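Long-range contact in aminotransferase, class I (PDB 2O1B), which probably catalyses pyridoxal-5'-phosphate-dependent transamination, passing an amino group between an amino acid such as aspartate and a 2-oxo acid: residues Lys200-Lys211 / Pro233-Val244. Numbering follows the deposited sequence.
Sequences KEVFDEAIAKFK and PSILASENGKDV
Ile235 lies over one face of the Phe203 ring in a CH-pi contact: its CB stands 3.8 Å from the ring centroid and 7° off the ring normal, almost exactly above the centre. The two side chains cross at about a right angle, and Ile235 CG1 continues over the same face, nearest ring atom CD1 of Phe203. Near the plane of that ring, Pro233 O meets its edge at Phe203 CE2 (3.4 Å), while Pro233 CG touches the same ring carbon. One turn further along helix 200-210, Ile207 sends its CD1 into the bend of 233-244. With CG1 anti to the carbonyl carbon (chi1 -65°) and CD1 extended beyond it, that methyl lies 3.4 Å from Ser238 CB, an unusually close carbon pair, and 3.5 Å from Gly241 CA. The other branch, CG2, faces Asn240 CB, and Ile207 CG1 packs against Val244 CG2 at 3.8 Å. Ser238 OG sits 3.1 Å from Asp204 OD2 and 3.2 Å from Lys200 O. Two waters also donate to Asp204 OD2; one accepts from Glu239 N and the other donates to Glu239 O, tying the carboxylate to the type II turn Ser238-Gly241. At the C-terminal end of the helix, Lys211 bends across Asn240, Lys211 CE 3.7 Å from Asn240 ND2. Helix 200-210 is the beta-alpha-beta crossover between parallel strands 182-187 and 216-220 in the large-domain sheet of this fold type I aminotransferase; Phe203 packs about 12 Å from PLP and meets His219 edge-to-face, while Ile235 and Val244 rest on Ile217 of strand 216-220.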
loop_
_atom_site.group_PDB
_atom_site.type_symbol
_atom_site.label_atom_id
_atom_site.label_comp_id
_atom_site.label_asym_id
_atom_site.label_seq_id
_atom_site.Cartn_x
_atom_site.Cartn_y
_atom_site.Cartn_z
ATOM N N LYS A 200 -0.355 -11.771 30.347
ATOM C CA LYS A 200 1.081 -11.568 30.388
ATOM C C LYS A 200 1.784 -12.919 30.366
ATOM O O LYS A 200 2.767 -13.103 29.648
ATOM C CB LYS A 200 1.477 -10.780 31.629
ATOM C CG LYS A 200 2.984 -10.588 31.786
ATOM C CD LYS A 200 3.298 -9.594 32.883
ATOM C CE LYS A 200 4.683 -9.007 32.692
ATOM N NZ LYS A 200 4.899 -7.833 33.574
ATOM N N GLU A 201 1.249 -13.860 31.138
ATOM C CA GLU A 201 1.851 -15.176 31.311
ATOM C C GLU A 201 1.820 -16.025 30.044
ATOM O O GLU A 201 2.754 -16.788 29.802
ATOM C CB GLU A 201 1.187 -15.928 32.470
ATOM C CG GLU A 201 1.525 -15.381 33.870
ATOM C CD GLU A 201 0.878 -14.022 34.153
ATOM O OE1 GLU A 201 1.520 -13.170 34.801
ATOM O OE2 GLU A 201 -0.273 -13.805 33.725
ATOM N N VAL A 202 0.758 -15.918 29.239
ATOM C CA VAL A 202 0.731 -16.714 27.997
ATOM C C VAL A 202 1.755 -16.157 26.989
ATOM O O VAL A 202 2.349 -16.913 26.220
ATOM C CB VAL A 202 -0.700 -17.003 27.377
ATOM C CG1 VAL A 202 -1.846 -16.621 28.322
ATOM C CG2 VAL A 202 -0.884 -16.387 26.002
ATOM N N PHE A 203 1.988 -14.847 27.043
ATOM C CA PHE A 203 3.059 -14.235 26.257
ATOM C C PHE A 203 4.430 -14.649 26.818
ATOM O O PHE A 203 5.349 -14.960 26.050
ATOM C CB PHE A 203 2.908 -12.706 26.169
ATOM C CG PHE A 203 1.816 -12.240 25.210
ATOM C CD1 PHE A 203 1.624 -12.866 23.979
ATOM C CD2 PHE A 203 0.998 -11.159 25.538
ATOM C CE1 PHE A 203 0.622 -12.436 23.094
ATOM C CE2 PHE A 203 -0.006 -10.712 24.661
ATOM C CZ PHE A 203 -0.192 -11.357 23.435
ATOM N N ASP A 204 4.559 -14.696 28.146
ATOM C CA ASP A 204 5.795 -15.179 28.764
ATOM C C ASP A 204 6.177 -16.549 28.209
ATOM O O ASP A 204 7.341 -16.782 27.886
ATOM C CB ASP A 204 5.679 -15.244 30.293
ATOM C CG ASP A 204 5.653 -13.860 30.951
ATOM O OD1 ASP A 204 5.326 -13.773 32.153
ATOM O OD2 ASP A 204 5.970 -12.864 30.277
ATOM N N GLU A 205 5.195 -17.438 28.099
ATOM C CA GLU A 205 5.439 -18.821 27.686
ATOM C C GLU A 205 5.902 -18.899 26.229
ATOM O O GLU A 205 6.804 -19.673 25.897
ATOM C CB GLU A 205 4.195 -19.698 27.909
ATOM C CG GLU A 205 4.511 -21.197 27.854
ATOM C CD GLU A 205 3.284 -22.100 27.864
ATOM O OE1 GLU A 205 2.157 -21.616 28.109
ATOM O OE2 GLU A 205 3.454 -23.316 27.619
ATOM N N ALA A 206 5.286 -18.081 25.382
ATOM C CA ALA A 206 5.569 -18.037 23.948
ATOM C C ALA A 206 6.987 -17.542 23.736
ATOM O O ALA A 206 7.764 -18.154 23.000
ATOM C CB ALA A 206 4.578 -17.118 23.253
ATOM N N ILE A 207 7.312 -16.434 24.405
ATOM C CA ILE A 207 8.648 -15.836 24.356
ATOM C C ILE A 207 9.724 -16.822 24.849
ATOM O O ILE A 207 10.750 -16.998 24.190
ATOM C CB ILE A 207 8.700 -14.504 25.157
ATOM C CG1 ILE A 207 7.799 -13.448 24.500
ATOM C CG2 ILE A 207 10.141 -13.990 25.271
ATOM C CD1 ILE A 207 7.441 -12.285 25.425
ATOM N N ALA A 208 9.478 -17.476 25.982
ATOM C CA ALA A 208 10.420 -18.461 26.514
ATOM C C ALA A 208 10.595 -19.657 25.578
ATOM O O ALA A 208 11.683 -20.224 25.486
ATOM C CB ALA A 208 9.993 -18.923 27.896
ATOM N N LYS A 209 9.528 -20.043 24.884
ATOM C CA LYS A 209 9.595 -21.169 23.954
ATOM C C LYS A 209 10.489 -20.871 22.738
ATOM O O LYS A 209 11.191 -21.766 22.259
ATOM C CB LYS A 209 8.187 -21.589 23.518
ATOM C CG LYS A 209 8.118 -22.819 22.595
ATOM C CD LYS A 209 8.259 -24.133 23.357
ATOM C CE LYS A 209 8.175 -25.313 22.414
ATOM N NZ LYS A 209 9.510 -25.864 22.089
ATOM N N PHE A 210 10.473 -19.619 22.260
ATOM C CA PHE A 210 11.163 -19.270 21.006
ATOM C C PHE A 210 12.354 -18.308 21.113
ATOM O O PHE A 210 12.976 -17.980 20.095
ATOM C CB PHE A 210 10.160 -18.790 19.931
ATOM C CG PHE A 210 9.092 -19.798 19.624
ATOM C CD1 PHE A 210 9.395 -20.959 18.929
ATOM C CD2 PHE A 210 7.790 -19.612 20.080
ATOM C CE1 PHE A 210 8.425 -21.905 18.665
ATOM C CE2 PHE A 210 6.813 -20.561 19.826
ATOM C CZ PHE A 210 7.127 -21.702 19.116
ATOM N N LYS A 211 12.679 -17.852 22.318
ATOM C CA LYS A 211 13.861 -17.003 22.487
ATOM C C LYS A 211 15.107 -17.858 22.233
ATOM O O LYS A 211 15.190 -18.996 22.698
ATOM C CB LYS A 211 13.888 -16.322 23.867
ATOM C CG LYS A 211 15.213 -15.629 24.228
ATOM C CD LYS A 211 15.114 -14.715 25.467
ATOM C CE LYS A 211 14.592 -15.436 26.709
ATOM N NZ LYS A 211 15.464 -16.554 27.171
ATOM N N PRO A 233 -3.122 -7.314 27.300
ATOM C CA PRO A 233 -1.690 -7.086 27.394
ATOM C C PRO A 233 -0.978 -7.014 26.038
ATOM O O PRO A 233 -1.395 -7.660 25.069
ATOM C CB PRO A 233 -1.199 -8.311 28.170
ATOM C CG PRO A 233 -2.120 -9.362 27.804
ATOM C CD PRO A 233 -3.459 -8.725 27.543
ATOM N N SER A 234 0.099 -6.231 26.002
ATOM C CA SER A 234 1.003 -6.192 24.866
ATOM C C SER A 234 1.993 -7.356 24.992
ATOM O O SER A 234 2.434 -7.668 26.094
ATOM C CB SER A 234 1.762 -4.865 24.865
ATOM O OG SER A 234 2.721 -4.810 23.815
ATOM N N ILE A 235 2.354 -7.983 23.875
ATOM C CA ILE A 235 3.433 -8.979 23.897
ATOM C C ILE A 235 4.777 -8.316 24.245
ATOM O O ILE A 235 5.677 -8.958 24.788
ATOM C CB ILE A 235 3.540 -9.759 22.561
ATOM C CG1 ILE A 235 4.420 -11.007 22.731
ATOM C CG2 ILE A 235 4.032 -8.838 21.404
ATOM C CD1 ILE A 235 4.365 -11.989 21.553
ATOM N N LEU A 236 4.900 -7.020 23.938
ATOM C CA LEU A 236 6.132 -6.283 24.213
ATOM C C LEU A 236 6.285 -5.849 25.671
ATOM O O LEU A 236 7.364 -5.409 26.066
ATOM C CB LEU A 236 6.284 -5.080 23.278
ATOM C CG LEU A 236 6.236 -5.319 21.767
ATOM C CD1 LEU A 236 6.574 -4.027 21.065
ATOM C CD2 LEU A 236 7.185 -6.401 21.351
ATOM N N ALA A 237 5.227 -5.980 26.473
ATOM C CA ALA A 237 5.321 -5.691 27.913
ATOM C C ALA A 237 5.815 -6.902 28.704
ATOM O O ALA A 237 6.157 -6.792 29.886
ATOM C CB ALA A 237 3.987 -5.190 28.461
ATOM N N SER A 238 5.838 -8.062 28.060
ATOM C CA SER A 238 6.446 -9.247 28.663
ATOM C C SER A 238 7.962 -9.133 28.538
ATOM O O SER A 238 8.459 -8.705 27.506
ATOM C CB SER A 238 5.950 -10.520 27.974
ATOM O OG SER A 238 4.633 -10.854 28.383
ATOM N N GLU A 239 8.693 -9.494 29.588
ATOM C CA GLU A 239 10.152 -9.433 29.558
ATOM C C GLU A 239 10.691 -10.172 28.335
ATOM O O GLU A 239 10.242 -11.277 28.033
ATOM C CB GLU A 239 10.745 -10.013 30.849
ATOM C CG GLU A 239 12.160 -9.519 31.133
ATOM C CD GLU A 239 12.860 -10.285 32.245
ATOM O OE1 GLU A 239 12.185 -10.731 33.201
ATOM O OE2 GLU A 239 14.101 -10.428 32.166
ATOM N N ASN A 240 11.625 -9.539 27.620
ATOM C CA ASN A 240 12.253 -10.120 26.415
ATOM C C ASN A 240 11.358 -10.155 25.158
ATOM O O ASN A 240 11.760 -10.708 24.130
ATOM C CB ASN A 240 12.823 -11.537 26.680
ATOM C CG ASN A 240 13.765 -11.593 27.875
ATOM O OD1 ASN A 240 14.675 -10.775 28.002
ATOM N ND2 ASN A 240 13.559 -12.579 28.750
ATOM N N GLY A 241 10.164 -9.559 25.236
ATOM C CA GLY A 241 9.222 -9.524 24.108
ATOM C C GLY A 241 9.821 -9.029 22.799
ATOM O O GLY A 241 9.644 -9.652 21.744
ATOM N N LYS A 242 10.540 -7.910 22.870
ATOM C CA LYS A 242 11.145 -7.296 21.691
ATOM C C LYS A 242 12.257 -8.141 21.070
ATOM O O LYS A 242 12.649 -7.899 19.929
ATOM C CB LYS A 242 11.664 -5.891 22.012
ATOM C CG LYS A 242 10.564 -4.898 22.373
ATOM C CD LYS A 242 11.053 -3.447 22.359
ATOM C CE LYS A 242 12.198 -3.213 23.331
ATOM N NZ LYS A 242 12.671 -1.796 23.255
ATOM N N ASP A 243 12.763 -9.121 21.811
ATOM C CA ASP A 243 13.807 -10.010 21.301
ATOM C C ASP A 243 13.270 -11.003 20.288
ATOM O O ASP A 243 14.016 -11.524 19.459
ATOM C CB ASP A 243 14.439 -10.801 22.440
ATOM C CG ASP A 243 15.282 -9.949 23.364
ATOM O OD1 ASP A 243 15.351 -8.711 23.196
ATOM O OD2 ASP A 243 15.879 -10.540 24.279
ATOM N N VAL A 244 11.975 -11.289 20.374
ATOM C CA VAL A 244 11.368 -12.316 19.520
ATOM C C VAL A 244 10.262 -11.782 18.615
ATOM O O VAL A 244 9.968 -12.387 17.588
ATOM C CB VAL A 244 10.768 -13.491 20.334
ATOM C CG1 VAL A 244 11.821 -14.152 21.212
ATOM C CG2 VAL A 244 9.571 -13.013 21.164
HETATM O O HOH W 1 7.253 -10.727 31.702
HETATM O O HOH W 2 8.911 -12.987 29.420
#